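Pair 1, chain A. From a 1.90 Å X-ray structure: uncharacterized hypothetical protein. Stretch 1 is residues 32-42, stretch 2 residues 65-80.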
# COMPACT_ATOMS: atom_id res chain seq x y z
N GLU A 32 -6.47 2.61 4.87
CA GLU A 32 -5.53 3.18 3.87
C GLU A 32 -4.59 2.12 3.24
O GLU A 32 -3.62 2.45 2.54
CB GLU A 32 -4.71 4.31 4.48
CG GLU A 32 -5.57 5.35 5.20
CD GLU A 32 -5.96 4.96 6.63
OE1 GLU A 32 -5.48 3.93 7.19
OE2 GLU A 32 -6.80 5.69 7.18
N GLY A 33 -4.91 0.86 3.46
CA GLY A 33 -4.08 -0.24 3.01
C GLY A 33 -4.56 -0.79 1.67
O GLY A 33 -4.95 -0.04 0.78
N ILE A 34 -4.58 -2.12 1.54
CA ILE A 34 -5.05 -2.76 0.29
C ILE A 34 -6.42 -3.34 0.53
O ILE A 34 -6.58 -4.33 1.29
CB ILE A 34 -4.10 -3.84 -0.23
CG1 ILE A 34 -2.70 -3.30 -0.50
CG2 ILE A 34 -4.72 -4.54 -1.47
CD1 ILE A 34 -1.66 -4.36 -0.88
N ARG A 35 -7.40 -2.68 -0.07
CA ARG A 35 -8.83 -3.01 0.03
C ARG A 35 -9.24 -4.14 -0.87
O ARG A 35 -8.85 -4.17 -2.04
CB ARG A 35 -9.67 -1.77 -0.26
CG ARG A 35 -11.13 -1.86 0.17
CD ARG A 35 -11.89 -0.62 -0.22
NE ARG A 35 -12.11 -0.63 -1.68
CZ ARG A 35 -12.73 0.32 -2.36
NH1 ARG A 35 -13.24 1.40 -1.75
NH2 ARG A 35 -12.83 0.21 -3.68
N VAL A 36 -10.08 -5.02 -0.35
CA VAL A 36 -10.60 -6.17 -1.09
C VAL A 36 -12.13 -6.10 -1.05
O VAL A 36 -12.75 -6.02 0.03
CB VAL A 36 -10.11 -7.52 -0.48
CG1 VAL A 36 -10.55 -8.70 -1.37
CG2 VAL A 36 -8.58 -7.50 -0.29
N ARG A 37 -12.73 -6.17 -2.23
CA ARG A 37 -14.20 -6.12 -2.40
C ARG A 37 -14.67 -7.30 -3.22
O ARG A 37 -14.28 -7.46 -4.41
CB ARG A 37 -14.58 -4.78 -3.07
CG ARG A 37 -16.03 -4.65 -3.50
CD ARG A 37 -16.34 -3.26 -4.02
NE ARG A 37 -16.21 -2.27 -2.96
CZ ARG A 37 -16.30 -0.97 -3.16
NH1 ARG A 37 -16.57 -0.51 -4.38
NH2 ARG A 37 -16.16 -0.11 -2.15
N LEU A 38 -15.53 -8.09 -2.59
CA LEU A 38 -16.12 -9.27 -3.16
C LEU A 38 -17.59 -9.00 -3.46
O LEU A 38 -18.38 -8.77 -2.55
CB LEU A 38 -16.01 -10.46 -2.17
CG LEU A 38 -14.62 -10.77 -1.52
CD1 LEU A 38 -14.66 -11.92 -0.49
CD2 LEU A 38 -13.56 -11.05 -2.56
N THR A 39 -17.95 -9.07 -4.74
CA THR A 39 -19.34 -8.94 -5.20
C THR A 39 -19.80 -10.25 -5.81
O THR A 39 -19.15 -10.76 -6.72
CB THR A 39 -19.44 -7.84 -6.26
OG1 THR A 39 -18.72 -6.70 -5.82
CG2 THR A 39 -20.87 -7.41 -6.55
N GLU A 40 -20.90 -10.79 -5.30
CA GLU A 40 -21.48 -11.98 -5.88
C GLU A 40 -22.17 -11.64 -7.19
O GLU A 40 -22.99 -10.73 -7.24
CB GLU A 40 -22.51 -12.66 -4.97
CG GLU A 40 -22.60 -14.12 -5.36
CD GLU A 40 -23.80 -14.84 -4.84
OE1 GLU A 40 -24.49 -14.33 -3.92
OE2 GLU A 40 -24.01 -15.94 -5.38
N LEU A 41 -21.84 -12.39 -8.24
CA LEU A 41 -22.38 -12.16 -9.57
C LEU A 41 -23.62 -12.97 -9.73
O LEU A 41 -23.68 -14.12 -9.28
CB LEU A 41 -21.36 -12.53 -10.65
CG LEU A 41 -20.06 -11.76 -10.58
CD1 LEU A 41 -19.03 -12.41 -11.50
CD2 LEU A 41 -20.21 -10.28 -10.92
N SER A 42 -24.62 -12.36 -10.34
CA SER A 42 -25.94 -12.97 -10.46
C SER A 42 -26.49 -12.75 -11.85
O SER A 42 -26.12 -11.75 -12.49
CB SER A 42 -26.84 -12.26 -9.47
OG SER A 42 -28.11 -12.86 -9.42
N LYS A 65 -15.77 -16.40 5.60
CA LYS A 65 -17.23 -16.32 5.70
C LYS A 65 -17.80 -15.90 4.30
O LYS A 65 -18.43 -14.85 4.17
CB LYS A 65 -17.68 -15.31 6.80
CG LYS A 65 -17.20 -15.62 8.22
N ILE A 66 -17.53 -16.71 3.27
CA ILE A 66 -18.02 -16.42 1.89
C ILE A 66 -19.15 -17.40 1.54
O ILE A 66 -19.02 -18.62 1.74
CB ILE A 66 -16.92 -16.52 0.81
CG1 ILE A 66 -15.66 -15.74 1.17
CG2 ILE A 66 -17.46 -16.03 -0.55
CD1 ILE A 66 -15.89 -14.31 1.49
N PHE A 67 -20.30 -16.88 1.10
CA PHE A 67 -21.35 -17.76 0.55
C PHE A 67 -20.89 -18.35 -0.78
O PHE A 67 -20.42 -17.59 -1.65
CB PHE A 67 -22.62 -17.00 0.26
CG PHE A 67 -23.38 -16.56 1.47
CD1 PHE A 67 -24.10 -17.49 2.23
CD2 PHE A 67 -23.47 -15.20 1.80
CE1 PHE A 67 -24.83 -17.08 3.34
CE2 PHE A 67 -24.21 -14.79 2.91
CZ PHE A 67 -24.90 -15.73 3.67
N LYS A 68 -21.05 -19.66 -0.97
CA LYS A 68 -20.59 -20.34 -2.20
C LYS A 68 -21.24 -19.66 -3.38
O LYS A 68 -22.44 -19.42 -3.34
CB LYS A 68 -20.95 -21.84 -2.17
CG LYS A 68 -20.44 -22.68 -3.34
CD LYS A 68 -20.81 -24.16 -3.18
CE LYS A 68 -21.13 -24.85 -4.52
NZ LYS A 68 -19.95 -24.98 -5.42
N GLY A 69 -20.45 -19.31 -4.38
CA GLY A 69 -20.99 -18.80 -5.63
C GLY A 69 -19.91 -18.17 -6.48
O GLY A 69 -18.75 -18.41 -6.26
N GLU A 70 -20.34 -17.38 -7.47
CA GLU A 70 -19.44 -16.72 -8.40
C GLU A 70 -19.27 -15.27 -8.00
O GLU A 70 -20.26 -14.57 -7.75
CB GLU A 70 -20.03 -16.75 -9.82
CG GLU A 70 -20.24 -18.15 -10.40
CD GLU A 70 -19.02 -18.69 -11.13
OE1 GLU A 70 -18.11 -17.91 -11.50
OE2 GLU A 70 -18.99 -19.93 -11.36
N TYR A 71 -18.03 -14.82 -8.02
CA TYR A 71 -17.69 -13.52 -7.45
C TYR A 71 -16.78 -12.75 -8.37
O TYR A 71 -15.93 -13.34 -9.06
CB TYR A 71 -16.97 -13.69 -6.10
CG TYR A 71 -17.93 -14.05 -4.97
CD1 TYR A 71 -18.28 -15.36 -4.72
CD2 TYR A 71 -18.51 -13.05 -4.17
CE1 TYR A 71 -19.16 -15.69 -3.69
CE2 TYR A 71 -19.39 -13.38 -3.14
CZ TYR A 71 -19.71 -14.69 -2.92
OH TYR A 71 -20.60 -15.01 -1.92
N ASN A 72 -16.93 -11.43 -8.32
CA ASN A 72 -15.91 -10.49 -8.74
C ASN A 72 -15.06 -10.12 -7.51
O ASN A 72 -15.61 -9.80 -6.44
CB ASN A 72 -16.58 -9.24 -9.32
CG ASN A 72 -15.58 -8.20 -9.79
OD1 ASN A 72 -15.34 -7.20 -9.09
ND2 ASN A 72 -15.00 -8.42 -10.98
N VAL A 73 -13.75 -10.15 -7.68
CA VAL A 73 -12.81 -9.84 -6.64
C VAL A 73 -12.00 -8.65 -7.14
O VAL A 73 -11.28 -8.75 -8.12
CB VAL A 73 -11.90 -11.05 -6.30
CG1 VAL A 73 -10.92 -10.69 -5.16
CG2 VAL A 73 -12.76 -12.30 -5.95
N ARG A 74 -12.17 -7.52 -6.49
CA ARG A 74 -11.53 -6.27 -6.84
C ARG A 74 -10.61 -5.81 -5.71
O ARG A 74 -11.06 -5.78 -4.57
CB ARG A 74 -12.62 -5.21 -7.05
CG ARG A 74 -12.03 -3.82 -7.24
CD ARG A 74 -13.09 -2.74 -7.47
NE ARG A 74 -12.40 -1.45 -7.39
CZ ARG A 74 -12.79 -0.33 -8.00
NH1 ARG A 74 -13.89 -0.30 -8.77
NH2 ARG A 74 -12.06 0.76 -7.84
N ILE A 75 -9.37 -5.40 -6.01
CA ILE A 75 -8.50 -4.82 -5.00
C ILE A 75 -8.10 -3.39 -5.42
O ILE A 75 -8.06 -3.08 -6.61
CB ILE A 75 -7.28 -5.70 -4.70
CG1 ILE A 75 -6.32 -5.81 -5.92
CG2 ILE A 75 -7.77 -7.11 -4.19
CD1 ILE A 75 -4.93 -6.44 -5.66
N ASP A 76 -7.91 -2.53 -4.44
CA ASP A 76 -7.40 -1.16 -4.63
C ASP A 76 -6.30 -0.93 -3.58
O ASP A 76 -6.37 -1.46 -2.44
CB ASP A 76 -8.54 -0.18 -4.37
CG ASP A 76 -9.62 -0.24 -5.43
OD1 ASP A 76 -9.55 0.50 -6.43
OD2 ASP A 76 -10.59 -1.00 -5.25
N GLY A 77 -5.30 -0.12 -3.92
CA GLY A 77 -4.17 0.01 -3.05
C GLY A 77 -3.18 1.01 -3.58
O GLY A 77 -3.57 1.81 -4.43
N PRO A 78 -1.92 0.95 -3.09
CA PRO A 78 -0.81 1.82 -3.55
C PRO A 78 -0.19 1.27 -4.84
O PRO A 78 0.98 0.93 -4.89
CB PRO A 78 0.15 1.78 -2.36
CG PRO A 78 0.01 0.37 -1.85
CD PRO A 78 -1.48 0.10 -1.97
N PHE A 79 -1.03 1.20 -5.85
CA PHE A 79 -0.72 0.63 -7.15
C PHE A 79 -1.70 1.15 -8.21
O PHE A 79 -2.82 1.59 -7.91
CB PHE A 79 -0.64 -0.91 -7.11
CG PHE A 79 -1.83 -1.59 -6.49
CD1 PHE A 79 -3.01 -1.75 -7.19
CD2 PHE A 79 -1.74 -2.13 -5.19
CE1 PHE A 79 -4.08 -2.45 -6.62
CE2 PHE A 79 -2.82 -2.80 -4.60
CZ PHE A 79 -3.98 -2.95 -5.32
N ILE A 80 -1.28 1.06 -9.47
CA ILE A 80 -2.06 1.55 -10.58
C ILE A 80 -3.44 0.92 -10.49
O ILE A 80 -3.55 -0.30 -10.33
CB ILE A 80 -1.43 1.20 -11.94
CG1 ILE A 80 -0.16 2.05 -12.14
CG2 ILE A 80 -2.41 1.51 -13.09
CD1 ILE A 80 0.53 1.86 -13.48
O HOH W 1 -11.35 -2.80 -3.46
O HOH W 2 -16.05 -6.71 -6.55
O HOH W 3 -23.12 -16.67 -7.72

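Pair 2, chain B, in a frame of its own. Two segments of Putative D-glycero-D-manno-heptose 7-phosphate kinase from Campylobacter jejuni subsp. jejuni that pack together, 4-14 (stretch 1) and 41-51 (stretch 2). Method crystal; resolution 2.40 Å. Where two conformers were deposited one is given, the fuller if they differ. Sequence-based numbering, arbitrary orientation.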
# COMPACT_ATOMS: atom_id res chain seq x y z
N MSE B 4 -3.63 14.22 -23.47
CA MSE B 4 -2.25 13.71 -23.68
C MSE B 4 -1.13 14.71 -23.56
O MSE B 4 -0.02 14.43 -24.01
CB MSE B 4 -2.11 13.01 -25.03
CG MSE B 4 -3.21 11.98 -25.24
SE MSE B 4 -3.09 10.55 -23.89
CE MSE B 4 -1.94 9.37 -24.99
N LYS B 5 -1.37 15.87 -22.96
CA LYS B 5 -0.30 16.86 -22.77
C LYS B 5 0.17 16.89 -21.31
O LYS B 5 0.81 17.85 -20.88
CB LYS B 5 -0.74 18.25 -23.21
CG LYS B 5 -1.80 18.91 -22.34
CD LYS B 5 -2.14 20.30 -22.88
CE LYS B 5 -3.15 21.02 -22.00
NZ LYS B 5 -2.63 21.26 -20.62
N THR B 6 -0.14 15.83 -20.56
CA THR B 6 0.20 15.73 -19.15
C THR B 6 0.92 14.42 -18.89
O THR B 6 0.49 13.37 -19.36
CB THR B 6 -1.06 15.75 -18.27
OG1 THR B 6 -1.82 16.92 -18.56
CG2 THR B 6 -0.70 15.75 -16.81
N ILE B 7 2.01 14.48 -18.14
CA ILE B 7 2.77 13.28 -17.82
C ILE B 7 2.76 13.18 -16.31
O ILE B 7 2.87 14.19 -15.63
CB ILE B 7 4.24 13.41 -18.26
CG1 ILE B 7 4.36 13.50 -19.79
CG2 ILE B 7 5.10 12.26 -17.72
CD1 ILE B 7 4.11 12.20 -20.52
N ARG B 8 2.60 11.96 -15.80
CA ARG B 8 2.65 11.78 -14.38
C ARG B 8 3.62 10.66 -14.12
O ARG B 8 3.77 9.77 -14.96
CB ARG B 8 1.29 11.38 -13.78
CG ARG B 8 0.13 12.34 -14.05
CD ARG B 8 -0.95 12.18 -12.99
NE ARG B 8 -2.25 12.60 -13.49
CZ ARG B 8 -2.66 13.86 -13.59
NH1 ARG B 8 -3.86 14.10 -14.09
NH2 ARG B 8 -1.89 14.88 -13.21
N THR B 9 4.31 10.73 -12.98
CA THR B 9 5.18 9.64 -12.57
C THR B 9 4.95 9.39 -11.07
O THR B 9 4.57 10.30 -10.30
CB THR B 9 6.69 9.87 -12.85
OG1 THR B 9 7.22 10.85 -11.97
CG2 THR B 9 6.91 10.30 -14.28
N GLN B 10 5.21 8.15 -10.68
CA GLN B 10 5.05 7.71 -9.30
C GLN B 10 6.29 6.85 -9.02
O GLN B 10 6.58 5.90 -9.76
CB GLN B 10 3.75 6.94 -9.18
CG GLN B 10 3.47 6.42 -7.80
CD GLN B 10 2.10 5.75 -7.67
OE1 GLN B 10 1.29 5.72 -8.62
NE2 GLN B 10 1.84 5.22 -6.50
N THR B 11 7.01 7.19 -7.96
CA THR B 11 8.27 6.57 -7.65
C THR B 11 8.26 6.16 -6.19
O THR B 11 7.99 6.97 -5.32
CB THR B 11 9.40 7.59 -7.87
OG1 THR B 11 9.25 8.21 -9.17
CG2 THR B 11 10.78 6.94 -7.75
N PRO B 12 8.58 4.90 -5.91
CA PRO B 12 8.52 4.48 -4.53
C PRO B 12 9.73 4.82 -3.69
O PRO B 12 10.83 4.94 -4.20
CB PRO B 12 8.42 2.96 -4.65
CG PRO B 12 9.17 2.64 -5.89
CD PRO B 12 8.98 3.81 -6.81
N LEU B 13 9.50 4.96 -2.40
CA LEU B 13 10.55 5.16 -1.43
C LEU B 13 11.08 3.77 -1.10
O LEU B 13 10.54 2.77 -1.57
CB LEU B 13 10.01 5.84 -0.18
CG LEU B 13 9.49 7.26 -0.46
CD1 LEU B 13 8.89 7.85 0.80
CD2 LEU B 13 10.60 8.15 -0.97
N ARG B 14 12.12 3.70 -0.29
CA ARG B 14 12.71 2.43 0.02
C ARG B 14 13.00 2.29 1.48
O ARG B 14 13.20 3.26 2.19
CB ARG B 14 14.05 2.24 -0.70
CG ARG B 14 15.06 3.31 -0.30
CD ARG B 14 16.43 2.71 -0.09
NE ARG B 14 17.38 3.68 0.46
CZ ARG B 14 17.35 4.13 1.72
NH1 ARG B 14 16.39 3.75 2.57
NH2 ARG B 14 18.28 4.99 2.14
N SER B 41 5.32 0.98 -0.56
CA SER B 41 4.15 1.70 -1.08
C SER B 41 3.97 3.13 -0.56
O SER B 41 2.86 3.53 -0.25
CB SER B 41 2.87 0.88 -0.77
OG SER B 41 2.69 0.74 0.64
N LEU B 42 5.06 3.88 -0.45
CA LEU B 42 5.03 5.27 -0.02
C LEU B 42 5.78 5.91 -1.18
O LEU B 42 6.87 5.48 -1.53
CB LEU B 42 5.74 5.47 1.31
CG LEU B 42 5.14 4.67 2.48
CD1 LEU B 42 6.05 4.74 3.69
CD2 LEU B 42 3.77 5.18 2.83
N TYR B 43 5.20 6.94 -1.76
CA TYR B 43 5.71 7.46 -2.99
C TYR B 43 5.91 8.95 -3.08
O TYR B 43 5.39 9.73 -2.28
CB TYR B 43 4.66 7.13 -4.08
CG TYR B 43 4.26 5.68 -4.25
CD1 TYR B 43 5.01 4.83 -5.06
CD2 TYR B 43 3.09 5.16 -3.65
CE1 TYR B 43 4.64 3.51 -5.25
CE2 TYR B 43 2.72 3.82 -3.83
CZ TYR B 43 3.49 3.02 -4.65
OH TYR B 43 3.15 1.70 -4.85
N ILE B 44 6.65 9.30 -4.12
CA ILE B 44 6.83 10.68 -4.55
C ILE B 44 6.05 10.76 -5.86
O ILE B 44 6.26 9.94 -6.76
CB ILE B 44 8.30 11.06 -4.73
CG1 ILE B 44 8.90 11.23 -3.34
CG2 ILE B 44 8.41 12.35 -5.54
CD1 ILE B 44 10.31 11.74 -3.31
N HIS B 45 5.15 11.73 -5.94
CA HIS B 45 4.27 11.89 -7.08
C HIS B 45 4.72 13.11 -7.85
O HIS B 45 5.01 14.13 -7.27
CB HIS B 45 2.82 12.10 -6.60
CG HIS B 45 2.39 11.12 -5.57
ND1 HIS B 45 1.72 9.96 -5.89
CD2 HIS B 45 2.55 11.10 -4.22
CE1 HIS B 45 1.48 9.27 -4.78
NE2 HIS B 45 1.97 9.94 -3.75
N CYS B 46 4.77 12.99 -9.17
CA CYS B 46 5.15 14.09 -10.04
C CYS B 46 4.19 14.23 -11.20
O CYS B 46 3.81 13.23 -11.81
CB CYS B 46 6.55 13.89 -10.63
SG CYS B 46 7.88 13.86 -9.41
N THR B 47 3.80 15.46 -11.49
CA THR B 47 2.96 15.77 -12.64
C THR B 47 3.71 16.84 -13.46
O THR B 47 4.13 17.87 -12.91
CB THR B 47 1.58 16.29 -12.24
OG1 THR B 47 0.80 15.20 -11.76
CG2 THR B 47 0.88 16.86 -13.42
N LEU B 48 3.85 16.60 -14.75
CA LEU B 48 4.52 17.56 -15.63
C LEU B 48 3.55 17.96 -16.72
O LEU B 48 3.12 17.10 -17.50
CB LEU B 48 5.79 16.96 -16.23
CG LEU B 48 6.75 17.87 -17.01
CD1 LEU B 48 8.02 17.11 -17.34
CD2 LEU B 48 6.13 18.42 -18.28
N ILE B 49 3.20 19.24 -16.77
CA ILE B 49 2.25 19.74 -17.77
C ILE B 49 2.88 20.72 -18.75
O ILE B 49 3.39 21.78 -18.36
CB ILE B 49 1.03 20.45 -17.12
CG1 ILE B 49 0.43 19.59 -16.01
CG2 ILE B 49 -0.04 20.75 -18.17
CD1 ILE B 49 -0.64 20.30 -15.22
N LYS B 50 2.82 20.37 -20.03
CA LYS B 50 3.31 21.23 -21.09
C LYS B 50 2.44 22.47 -21.17
O LYS B 50 1.21 22.39 -21.05
CB LYS B 50 3.30 20.51 -22.44
CG LYS B 50 3.76 21.40 -23.59
CD LYS B 50 3.82 20.66 -24.93
CE LYS B 50 4.28 21.60 -26.04
NZ LYS B 50 4.49 20.89 -27.33
N ARG B 51 3.07 23.62 -21.34
CA ARG B 51 2.36 24.89 -21.47
C ARG B 51 3.04 25.74 -22.56
O ARG B 51 4.26 25.70 -22.71
CB ARG B 51 2.28 25.61 -20.12
CG ARG B 51 3.60 25.76 -19.39
CD ARG B 51 3.42 26.21 -17.94
NE ARG B 51 2.98 27.59 -17.82
CZ ARG B 51 1.73 28.01 -17.63
NH1 ARG B 51 0.73 27.15 -17.50
NH2 ARG B 51 1.49 29.31 -17.55
O HOH W 4 7.53 10.25 -9.27

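Both pairs are built from two neighbouring antiparallel strands, and their backbones superpose with an RMSD of 0.4 Å over 14 central residues. The N-to-C directions of the strands diverge from strict antiparallel to a similar degree, with angles of 149° in pair 1 and 144° in pair 2. The register is the same: Arg A35, Arg A37 and Thr A39 face Asp A76, Arg A74 and Asn A72 as hydrogen-bonded pairs, and their equivalents Ile B7, Thr B9 and Thr B11 face Leu B48, Cys B46 and Ile B44. At the middle rung, Arg A37 N donates to Arg A74 O at 2.9 Å and Arg A74 N to Arg A37 O at 3.0 Å; Thr B9 N to Cys B46 O (2.8 Å) and Cys B46 N to Thr B9 O (2.9 Å) repeat this. The ladder closes alike, through Leu A41 N to Glu A70 O (2.7 Å) and Leu B13 N to Leu B42 O (2.8 Å).

Because these bonds are made by the backbone, the side chains are free to differ. On the face carrying Arg A35, Arg A37, Arg A74 and Asp A76, pair 1 is largely charged. Arg A35 NH2 forms a salt bridge with Asp A76 OD2 (3.0 Å), and Arg A74 NE reaches the same oxygen at 2.8 Å, so Asp A76 OD2 is shared by two arginines, whose NH2 (Arg A35) and NE (Arg A74) are 4.1 Å apart. At the matching positions pair 2 places Ile B7 against Leu B48, CB to CB 4.4 Å, and the small Cys B46. Thr A39 and Thr B11 coincide closely, and each hydroxyl meets a water: Thr A39 OG1 lies 2.8 Å from water 2, which is also 2.7 Å from Asn A72 OD1 and 2.9 Å from Arg A37 O; Thr B11 OG1 lies 2.7 Å from water 4, which donates to Ile B44 O (2.8 Å).

The other face reverses the contrast. In pair 1, Val A36 CG2 packs on Ile A75 CG2 (4.0 Å) and Leu A38 CD2 on Val A73 CG2 (3.7 Å). Pair 2 substitutes polar groups: Arg B8 NH2 donates to Thr B47 OG1 (3.1 Å), and Gln B10 CG lies 4.4 Å from His B45 ND1. The tyrosines Tyr A71 and Tyr B43 match, yet their rings are covered from different positions. Glu A40 CG sits over a face of Tyr A71, 4.0 Å from the ring centroid; over Tyr B43 it is Gln B10 CG, at the same distance from the centroid, while Pro B12, the counterpart of Glu A40, brings CB to 3.9 Å from Tyr B43 CE1.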